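Local atomic coordinates of endonuclease V (Bacillus subtilis, PDB entry 3GA2), a protein that probably repairs deaminated DNA, using magnesium to cleave double-stranded DNA at the second phosphodiester bond 3' to a deoxyinosine while leaving the lesion in place. Residues N124-V128 / A129-A133; N194-L198 / D199-Q203; I204-S207 / L208-Q211. The protein carries 1 engineered substitution. All blocks are in the same frame, centred on the assembly; numbering follows the deposited sequence.

Contact 1. Residues N124-V128 / A129-A133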
ATOM      1  N   ASN A 124     -10.546   5.448  -9.196  1.00 13.58           N
ATOM      2  CA  ASN A 124     -11.267   6.473  -8.463  1.00 16.62           C
ATOM      3  C   ASN A 124     -10.425   7.036  -7.326  1.00 10.32           C
ATOM      4  O   ASN A 124     -10.954   7.446  -6.292  1.00 17.66           O
ATOM      5  CB  ASN A 124     -12.579   5.888  -7.938  1.00 21.62           C
ATOM      6  CG  ASN A 124     -13.712   6.888  -7.971  1.00 32.39           C
ATOM      7  OD1 ASN A 124     -13.877   7.617  -8.948  1.00 41.58           O
ATOM      8  ND2 ASN A 124     -14.509   6.920  -6.910  1.00 36.49           N
ATOM      9  N   HIS A 125      -9.110   7.059  -7.537  1.00 13.59           N
ATOM     10  CA  HIS A 125      -8.161   7.564  -6.543  1.00 11.86           C
ATOM     11  C   HIS A 125      -8.420   6.902  -5.198  1.00 14.72           C
ATOM     12  O   HIS A 125      -8.138   7.477  -4.152  1.00 16.89           O
ATOM     13  CB  HIS A 125      -8.301   9.086  -6.410  1.00 18.26           C
ATOM     14  CG  HIS A 125      -7.854   9.844  -7.624  1.00 18.60           C
ATOM     15  ND1 HIS A 125      -8.518  10.954  -8.098  1.00 20.39           N
ATOM     16  CD2 HIS A 125      -6.798   9.658  -8.453  1.00 10.52           C
ATOM     17  CE1 HIS A 125      -7.896  11.419  -9.167  1.00 10.07           C
ATOM     18  NE2 HIS A 125      -6.848  10.650  -9.403  1.00 10.83           N
HETATM   19  N   MSE A 126      -8.945   5.683  -5.216  1.00 19.52           N
HETATM   20  CA  MSE A 126      -9.248   5.025  -3.959  1.00 18.13           C
HETATM   21  C   MSE A 126      -8.604   3.650  -3.790  1.00 17.89           C
HETATM   22  O   MSE A 126      -9.252   2.703  -3.342  1.00 16.05           O
HETATM   23  CB  MSE A 126     -10.765   4.940  -3.800  1.00 14.13           C
HETATM   24  CG  MSE A 126     -11.251   4.980  -2.361  1.00 42.34           C
HETATM   25 SE   MSE A 126     -10.591   6.505  -1.340  1.00 35.68          SE
HETATM   26  CE  MSE A 126     -10.768   5.702   0.395  1.00 47.45           C
ATOM     27  N   GLY A 127      -7.329   3.547  -4.165  1.00  9.61           N
ATOM     28  CA  GLY A 127      -6.605   2.298  -4.005  1.00  6.67           C
ATOM     29  C   GLY A 127      -6.401   2.029  -2.518  1.00  9.77           C
ATOM     30  O   GLY A 127      -6.547   2.932  -1.689  1.00 10.85           O
ATOM     31  N   VAL A 128      -6.044   0.793  -2.181  1.00 10.79           N
ATOM     32  CA  VAL A 128      -5.850   0.383  -0.792  1.00  8.24           C
ATOM     33  C   VAL A 128      -4.966   1.309   0.052  1.00 17.07           C
ATOM     34  O   VAL A 128      -5.288   1.596   1.208  1.00 10.11           O
ATOM     35  CB  VAL A 128      -5.304  -1.086  -0.720  1.00 12.84           C
ATOM     36  CG1 VAL A 128      -3.898  -1.158  -1.291  1.00  5.63           C
ATOM     37  CG2 VAL A 128      -5.337  -1.600   0.720  1.00 13.45           C
ATOM     38  N   ALA A 129      -3.863   1.797  -0.511  1.00 14.12           N
ATOM     39  CA  ALA A 129      -2.988   2.682   0.259  1.00 16.37           C
ATOM     40  C   ALA A 129      -3.727   3.948   0.707  1.00 18.59           C
ATOM     41  O   ALA A 129      -3.588   4.394   1.849  1.00 16.73           O
ATOM     42  CB  ALA A 129      -1.751   3.058  -0.562  1.00 16.76           C
ATOM     43  N   THR A 130      -4.510   4.527  -0.196  1.00 11.05           N
ATOM     44  CA  THR A 130      -5.260   5.730   0.127  1.00  8.15           C
ATOM     45  C   THR A 130      -6.386   5.408   1.110  1.00 10.89           C
ATOM     46  O   THR A 130      -6.545   6.070   2.139  1.00 11.93           O
ATOM     47  CB  THR A 130      -5.858   6.368  -1.151  1.00 10.26           C
ATOM     48  OG1 THR A 130      -4.793   6.774  -2.021  1.00  9.07           O
ATOM     49  CG2 THR A 130      -6.715   7.588  -0.804  1.00 12.34           C
ATOM     50  N   HIS A 131      -7.153   4.375   0.784  1.00 11.63           N
ATOM     51  CA  HIS A 131      -8.272   3.942   1.605  1.00 16.63           C
ATOM     52  C   HIS A 131      -7.845   3.601   3.040  1.00 18.52           C
ATOM     53  O   HIS A 131      -8.471   4.049   4.003  1.00 15.84           O
ATOM     54  CB  HIS A 131      -8.949   2.730   0.941  1.00 15.48           C
ATOM     55  CG  HIS A 131     -10.346   2.474   1.418  1.00 18.94           C
ATOM     56  ND1 HIS A 131     -11.214   1.627   0.758  1.00 22.47           N
ATOM     57  CD2 HIS A 131     -11.026   2.945   2.490  1.00 17.82           C
ATOM     58  CE1 HIS A 131     -12.364   1.588   1.405  1.00 25.80           C
ATOM     59  NE2 HIS A 131     -12.278   2.379   2.460  1.00 12.38           N
ATOM     60  N   ALA A 132      -6.783   2.814   3.183  1.00 14.40           N
ATOM     61  CA  ALA A 132      -6.295   2.434   4.506  1.00 14.56           C
ATOM     62  C   ALA A 132      -5.880   3.647   5.339  1.00 11.28           C
ATOM     63  O   ALA A 132      -5.983   3.630   6.566  1.00 11.64           O
ATOM     64  CB  ALA A 132      -5.116   1.472   4.371  1.00 14.92           C
ATOM     65  N   ALA A 133      -5.417   4.700   4.674  1.00 10.49           N
ATOM     66  CA  ALA A 133      -4.973   5.898   5.378  1.00 15.31           C
ATOM     67  C   ALA A 133      -6.024   6.455   6.329  1.00 14.45           C
ATOM     68  O   ALA A 133      -5.699   6.868   7.441  1.00 17.04           O
ATOM     69  CB  ALA A 133      -4.559   6.965   4.386  1.00 17.11           C
TER
HETATM   70  O   HOH W   1     -11.595   1.495  -2.072  1.00 18.39           O
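Gly127, the N-cap residue of helix 128-136, offers its carbonyl to the amide of His131 in an almost straight bond (His131 N to Gly127 O 2.9 Å, 179° at the hydrogen), and Ala132 N to Val128 O at 2.8 Å makes the next backbone link. The selenomethionine Met126 folds back over this first turn. A bend in its chain (chi2 53°) carries the terminal methyl to His131, where Met126 CE lies 3.3 Å from His131 CA and 3.4 Å from His131 CG, a tight fit in which the methyl meets the imidazole obliquely. CG of His131 stands anti to the backbone N (chi1 -161°), which puts the ring beside the methyl. Its rotation is further restrained by a water, which donates to Met126 O and is hydrogen-bonded to His131 ND1, 2.9 Å from each of these atoms. On the fold level, this is the helix start of a beta-alpha-beta crossover, 113-116 to 128-136 to 140-144, in the RNase H-like sheet of the endonuclease V family; Asp116, a predicted magnesium ligand, closes the first of these strands, and its side chain is about 8 Å from that of Val128. Thr130 meets the loop with its methyl: CG2 is 3.6 Å from His125 O and 4.1 Å from Met126 SE, while its OG1 is hydrogen-bonded to Gly193 O. Val128 turns its branches from the helix start onto Leu96 and Ile99 of helix 96-105. Beyond Met126, the His131 ring also meets Phe93 edge-to-face, and Leu24 of helix 14-25 touches both Met126 and His131.

Contact 2. Residues N194-L198 / D199-Q203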
ATOM      1  N   ASN A 194      -2.380   8.917   1.197  1.00 11.37           N
ATOM      2  CA  ASN A 194      -3.168  10.053   1.682  1.00 10.36           C
ATOM      3  C   ASN A 194      -2.340  10.779   2.735  1.00  9.75           C
ATOM      4  O   ASN A 194      -1.461  10.182   3.359  1.00  9.47           O
ATOM      5  CB  ASN A 194      -4.515   9.599   2.273  1.00 14.56           C
ATOM      6  CG  ASN A 194      -5.479  10.763   2.497  1.00 19.79           C
ATOM      7  OD1 ASN A 194      -5.283  11.854   1.961  1.00  9.45           O
ATOM      8  ND2 ASN A 194      -6.527  10.529   3.285  1.00 18.99           N
ATOM      9  N   TYR A 195      -2.588  12.076   2.894  1.00  4.59           N
ATOM     10  CA  TYR A 195      -1.880  12.883   3.882  1.00  6.03           C
ATOM     11  C   TYR A 195      -0.397  13.100   3.575  1.00  7.58           C
ATOM     12  O   TYR A 195       0.425  13.217   4.486  1.00  6.56           O
ATOM     13  CB  TYR A 195      -2.026  12.245   5.269  1.00 12.37           C
ATOM     14  CG  TYR A 195      -3.449  11.898   5.640  1.00 11.67           C
ATOM     15  CD1 TYR A 195      -4.465  12.835   5.525  1.00 21.41           C
ATOM     16  CD2 TYR A 195      -3.773  10.639   6.130  1.00 14.10           C
ATOM     17  CE1 TYR A 195      -5.776  12.526   5.891  1.00 21.74           C
ATOM     18  CE2 TYR A 195      -5.074  10.319   6.500  1.00  9.66           C
ATOM     19  CZ  TYR A 195      -6.070  11.264   6.380  1.00 19.75           C
ATOM     20  OH  TYR A 195      -7.357  10.941   6.762  1.00 21.66           O
ATOM     21  N   ILE A 196      -0.058  13.165   2.292  1.00 11.74           N
ATOM     22  CA  ILE A 196       1.330  13.355   1.882  1.00 11.95           C
ATOM     23  C   ILE A 196       1.372  13.709   0.394  1.00  9.80           C
ATOM     24  O   ILE A 196       0.554  13.215  -0.384  1.00 14.04           O
ATOM     25  CB  ILE A 196       2.130  12.057   2.133  1.00  8.23           C
ATOM     26  CG1 ILE A 196       3.601  12.243   1.776  1.00 18.33           C
ATOM     27  CG2 ILE A 196       1.536  10.923   1.294  1.00 13.83           C
ATOM     28  CD1 ILE A 196       4.453  11.004   2.095  1.00  7.55           C
ATOM     29  N   ASP A 197       2.317  14.565   0.002  1.00 15.96           N
ATOM     30  CA  ASP A 197       2.442  14.957  -1.399  1.00 15.58           C
ATOM     31  C   ASP A 197       3.308  13.978  -2.192  1.00 17.22           C
ATOM     32  O   ASP A 197       3.989  13.120  -1.622  1.00 12.25           O
ATOM     33  CB  ASP A 197       2.993  16.386  -1.535  1.00 13.92           C
ATOM     34  CG  ASP A 197       4.366  16.562  -0.916  1.00  9.99           C
ATOM     35  OD1 ASP A 197       5.143  15.597  -0.846  1.00 18.36           O
ATOM     36  OD2 ASP A 197       4.681  17.698  -0.509  1.00 28.00           O
ATOM     37  N   LEU A 198       3.265  14.099  -3.515  1.00 12.24           N
ATOM     38  CA  LEU A 198       4.024  13.206  -4.380  1.00 14.36           C
ATOM     39  C   LEU A 198       5.527  13.315  -4.163  1.00 12.76           C
ATOM     40  O   LEU A 198       6.241  12.315  -4.176  1.00 12.07           O
ATOM     41  CB  LEU A 198       3.696  13.485  -5.849  1.00 12.42           C
ATOM     42  CG  LEU A 198       4.312  12.482  -6.830  1.00 22.42           C
ATOM     43  CD1 LEU A 198       4.008  11.060  -6.359  1.00 15.96           C
ATOM     44  CD2 LEU A 198       3.750  12.712  -8.239  1.00 16.08           C
ATOM     45  N   ASP A 199       6.003  14.537  -3.962  1.00 13.85           N
ATOM     46  CA  ASP A 199       7.418  14.770  -3.747  1.00 14.45           C
ATOM     47  C   ASP A 199       7.931  13.992  -2.547  1.00 16.69           C
ATOM     48  O   ASP A 199       8.969  13.340  -2.616  1.00 16.06           O
ATOM     49  CB  ASP A 199       7.680  16.252  -3.522  1.00 19.48           C
ATOM     50  CG  ASP A 199       9.075  16.644  -3.899  1.00 36.97           C
ATOM     51  OD1 ASP A 199       9.364  16.664  -5.115  1.00 58.75           O
ATOM     52  OD2 ASP A 199       9.886  16.930  -2.995  1.00 46.81           O
ATOM     53  N   SER A 200       7.198  14.069  -1.440  1.00 13.81           N
ATOM     54  CA  SER A 200       7.602  13.375  -0.228  1.00  9.21           C
ATOM     55  C   SER A 200       7.473  11.871  -0.417  1.00  7.66           C
ATOM     56  O   SER A 200       8.311  11.115   0.057  1.00 10.58           O
ATOM     57  CB  SER A 200       6.751  13.832   0.958  1.00  6.65           C
ATOM     58  OG  SER A 200       6.840  15.243   1.138  1.00 11.98           O
ATOM     59  N   SER A 201       6.421  11.433  -1.102  1.00 11.63           N
ATOM     60  CA  SER A 201       6.231  10.009  -1.337  1.00 11.60           C
ATOM     61  C   SER A 201       7.434   9.484  -2.094  1.00 10.95           C
ATOM     62  O   SER A 201       7.940   8.399  -1.814  1.00 11.25           O
ATOM     63  CB  SER A 201       4.962   9.765  -2.154  1.00 11.22           C
ATOM     64  OG  SER A 201       3.812  10.080  -1.400  1.00 17.25           O
ATOM     65  N   TYR A 202       7.879  10.272  -3.065  1.00 12.88           N
ATOM     66  CA  TYR A 202       9.030   9.924  -3.884  1.00 13.26           C
ATOM     67  C   TYR A 202      10.329   9.907  -3.083  1.00  6.40           C
ATOM     68  O   TYR A 202      11.121   8.974  -3.201  1.00 12.64           O
ATOM     69  CB  TYR A 202       9.154  10.910  -5.052  1.00 10.30           C
ATOM     70  CG  TYR A 202      10.462  10.806  -5.804  1.00 13.98           C
ATOM     71  CD1 TYR A 202      11.526  11.657  -5.504  1.00 22.80           C
ATOM     72  CD2 TYR A 202      10.643   9.851  -6.802  1.00 12.20           C
ATOM     73  CE1 TYR A 202      12.739  11.565  -6.178  1.00 19.35           C
ATOM     74  CE2 TYR A 202      11.856   9.747  -7.486  1.00 21.61           C
ATOM     75  CZ  TYR A 202      12.897  10.606  -7.170  1.00 20.77           C
ATOM     76  OH  TYR A 202      14.093  10.524  -7.854  1.00 16.32           O
ATOM     77  N   GLN A 203      10.543  10.936  -2.271  1.00 10.70           N
ATOM     78  CA  GLN A 203      11.761  11.031  -1.465  1.00  8.80           C
ATOM     79  C   GLN A 203      11.864   9.933  -0.420  1.00 13.36           C
ATOM     80  O   GLN A 203      12.940   9.372  -0.201  1.00 12.29           O
ATOM     81  CB  GLN A 203      11.838  12.388  -0.765  1.00  9.67           C
ATOM     82  CG  GLN A 203      12.052  13.580  -1.684  1.00 16.66           C
ATOM     83  CD  GLN A 203      13.273  13.432  -2.576  1.00 19.42           C
ATOM     84  OE1 GLN A 203      14.319  12.942  -2.146  1.00 20.34           O
ATOM     85  NE2 GLN A 203      13.150  13.872  -3.824  1.00 21.86           N
TER
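Asp197 caps helix 198-207 through one carboxylate oxygen: OD1 takes both the amide of Ser200 (Ser200 N to Asp197 OD1 2.6 Å) and its hydroxyl (Ser200 OG to Asp197 OD1 2.6 Å). The amide comes in nearly along the C-O direction and the hydroxyl from the syn side, somewhat out of the carboxylate plane. CG sits between the backbone N and the carbonyl carbon (chi1 60°), a torsion that brings OD1 to the amide of Ser200 in the first turn. The backbone oxygen is gripped twice as well, by Ser201 N at 3.0 Å from Asp197 O and by Ser201 OG from above the carbonyl plane. With an alanine at position Asp197, the amide and hydroxyl of Ser200 would probably lose their shared acceptor, and Thr33, which bonds to OD2, its partner. Ile196 closes the buried side, its CG1 lying 3.6 Å from Ser200 CB and its CG2 against Ser201 OG. The opposite character belongs to Asp199, exposed to solvent and touching Asp197 OD1 merely with CB, at 3.7 Å. The turn rests on strands 188-194 and 173-179, Leu198 touching Cys192 and Val174, while Ile34 of a loop covers Ile196.

Contact 3. Residues I204-S207 / L208-Q211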
ATOM      1  N   ILE A 204      10.751   9.640   0.244  1.00  9.39           N
ATOM      2  CA  ILE A 204      10.744   8.593   1.256  1.00  8.26           C
ATOM      3  C   ILE A 204      10.990   7.237   0.596  1.00 12.13           C
ATOM      4  O   ILE A 204      11.749   6.418   1.114  1.00 12.19           O
ATOM      5  CB  ILE A 204       9.399   8.553   2.020  1.00 12.35           C
ATOM      6  CG1 ILE A 204       9.234   9.830   2.854  1.00 13.12           C
ATOM      7  CG2 ILE A 204       9.346   7.322   2.920  1.00 12.45           C
ATOM      8  CD1 ILE A 204       7.922   9.904   3.624  1.00 13.13           C
ATOM      9  N   THR A 205      10.359   7.000  -0.553  1.00  9.93           N
ATOM     10  CA  THR A 205      10.533   5.728  -1.254  1.00 11.71           C
ATOM     11  C   THR A 205      11.989   5.503  -1.653  1.00  9.21           C
ATOM     12  O   THR A 205      12.547   4.431  -1.409  1.00  6.61           O
ATOM     13  CB  THR A 205       9.639   5.644  -2.518  1.00 10.69           C
ATOM     14  OG1 THR A 205       8.260   5.651  -2.128  1.00  9.47           O
ATOM     15  CG2 THR A 205       9.926   4.359  -3.297  1.00  9.46           C
HETATM   16  N   MSE A 206      12.604   6.514  -2.259  1.00  9.10           N
HETATM   17  CA  MSE A 206      13.999   6.402  -2.684  1.00 14.38           C
HETATM   18  C   MSE A 206      14.975   6.240  -1.523  1.00 14.94           C
HETATM   19  O   MSE A 206      16.019   5.608  -1.676  1.00 14.28           O
HETATM   20  CB  MSE A 206      14.409   7.619  -3.522  1.00 13.88           C
HETATM   21  CG  MSE A 206      13.743   7.689  -4.893  1.00 15.60           C
HETATM   22 SE   MSE A 206      13.874   6.033  -5.877  1.00 29.51          SE
HETATM   23  CE  MSE A 206      15.807   5.860  -5.965  1.00 17.58           C
ATOM     24  N   SER A 207      14.645   6.810  -0.368  1.00 13.94           N
ATOM     25  CA  SER A 207      15.519   6.698   0.799  1.00 15.83           C
ATOM     26  C   SER A 207      15.484   5.289   1.373  1.00 16.41           C
ATOM     27  O   SER A 207      16.309   4.929   2.213  1.00 17.63           O
ATOM     28  CB  SER A 207      15.097   7.681   1.892  1.00 25.27           C
ATOM     29  OG  SER A 207      15.384   9.017   1.523  1.00 35.33           O
ATOM     30  N   LEU A 208      14.517   4.500   0.916  1.00 12.57           N
ATOM     31  CA  LEU A 208      14.342   3.136   1.389  1.00 12.74           C
ATOM     32  C   LEU A 208      14.753   2.122   0.333  1.00 11.60           C
ATOM     33  O   LEU A 208      14.523   0.922   0.480  1.00 12.97           O
ATOM     34  CB  LEU A 208      12.877   2.916   1.772  1.00  8.72           C
ATOM     35  CG  LEU A 208      12.336   3.825   2.879  1.00 12.78           C
ATOM     36  CD1 LEU A 208      10.825   3.611   3.052  1.00  7.72           C
ATOM     37  CD2 LEU A 208      13.064   3.524   4.168  1.00  7.27           C
ATOM     38  N   ILE A 209      15.378   2.612  -0.729  1.00 14.26           N
ATOM     39  CA  ILE A 209      15.799   1.747  -1.819  1.00 17.70           C
ATOM     40  C   ILE A 209      17.269   1.348  -1.787  1.00 20.66           C
ATOM     41  O   ILE A 209      18.154   2.186  -1.611  1.00 19.63           O
ATOM     42  CB  ILE A 209      15.520   2.413  -3.185  1.00 16.71           C
ATOM     43  CG1 ILE A 209      14.013   2.633  -3.369  1.00 22.51           C
ATOM     44  CG2 ILE A 209      16.085   1.553  -4.303  1.00 21.36           C
ATOM     45  CD1 ILE A 209      13.189   1.343  -3.390  1.00 22.41           C
ATOM     46  N   ASN A 210      17.518   0.058  -1.959  1.00 24.15           N
ATOM     47  CA  ASN A 210      18.879  -0.453  -2.010  1.00 35.15           C
ATOM     48  C   ASN A 210      18.924  -1.308  -3.276  1.00 36.80           C
ATOM     49  O   ASN A 210      17.896  -1.824  -3.715  1.00 31.60           O
ATOM     50  CB  ASN A 210      19.193  -1.305  -0.777  1.00 39.52           C
ATOM     51  CG  ASN A 210      19.053  -2.787  -1.043  1.00 44.18           C
ATOM     52  OD1 ASN A 210      17.960  -3.284  -1.313  1.00 43.95           O
ATOM     53  ND2 ASN A 210      20.169  -3.504  -0.976  1.00 58.25           N
ATOM     54  N   GLN A 211      20.102  -1.455  -3.869  1.00 40.04           N
ATOM     55  CA  GLN A 211      20.222  -2.238  -5.088  1.00 46.36           C
ATOM     56  C   GLN A 211      20.157  -3.739  -4.835  1.00 50.94           C
ATOM     57  O   GLN A 211      21.091  -4.478  -5.153  1.00 66.89           O
ATOM     58  CB  GLN A 211      21.518  -1.880  -5.819  1.00 48.68           C
ATOM     59  CG  GLN A 211      21.552  -0.447  -6.330  1.00 45.66           C
ATOM     60  CD  GLN A 211      20.343  -0.106  -7.185  1.00 49.50           C
ATOM     61  OE1 GLN A 211      20.104  -0.724  -8.227  1.00 53.13           O
ATOM     62  NE2 GLN A 211      19.570   0.879  -6.745  1.00 40.45           N
TER
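Thr205 and Met206 offer the carbonyls on which helix 198-207 runs out. Two backbone hydrogen bonds each reach back three residues: Leu208 N to Thr205 O is 3.0 Å, with 148° at the hydrogen, and Ile209 N to Met206 O is 3.2 Å. In both, the donor stands well above the carbonyl plane, as the chain tightens and then peels away. Phi stays negative from Ser207 to Gln211, with no left-handed residue of the kind that closes a Schellman motif. Contacts between carbon and carbonyl oxygen are close: Leu208 CG is 3.2 Å from Ile204 O, and Ile209 CG1 only 3.0 Å from Thr205 O. The latter follows from the torsion of Ile209, whose CG1 lies anti to its carbonyl carbon (chi1 -63°) and is swung back over the last turn. This is the helix-to-loop exit of the alpha-beta fold, leading on to helix 217-235, with which Leu208 is joined by a backbone hydrogen bond to Ile217 and by side-chain contact with Pro218. Apolar pairs are looser. Ile204 and Leu208 lie side by side and point the same way, CG2 of the isoleucine 4.0 Å from CD1 of the leucine, while Met206 SE comes to 4.2 Å from Ile209 CG1. The hydroxyls turn back along the helix, Thr205 OG1 bonding to Ser201 O and Ser207 OG to Gln203 O. Thr205 also packs on Ile141 and Ile143 of strand 140-144.

In the fold
Contact 1 is the most central, its centre about 8 Å from the centre of the chain, and nearest to the predicted magnesium ligands; contacts 2 and 3, with centres about 13 and 15 Å from that point, are only partly buried. Contacts 2 and 3 are the two ends of helix 198-207, touching where Ile196 CD1 meets Ile204 CD1 at 3.9 Å. Contact 1 opens a different helix, yet abuts contact 2 through Ala133 CB and Asn194 CB, 3.4 Å apart. The two helix starts differ in chemistry: the buried one has a glycine N-cap, with the Met126 methyl against His131 and a bridging water, the outer one carboxylate and hydroxyls. The helix exit is mainly apolar beyond its backbone bonds.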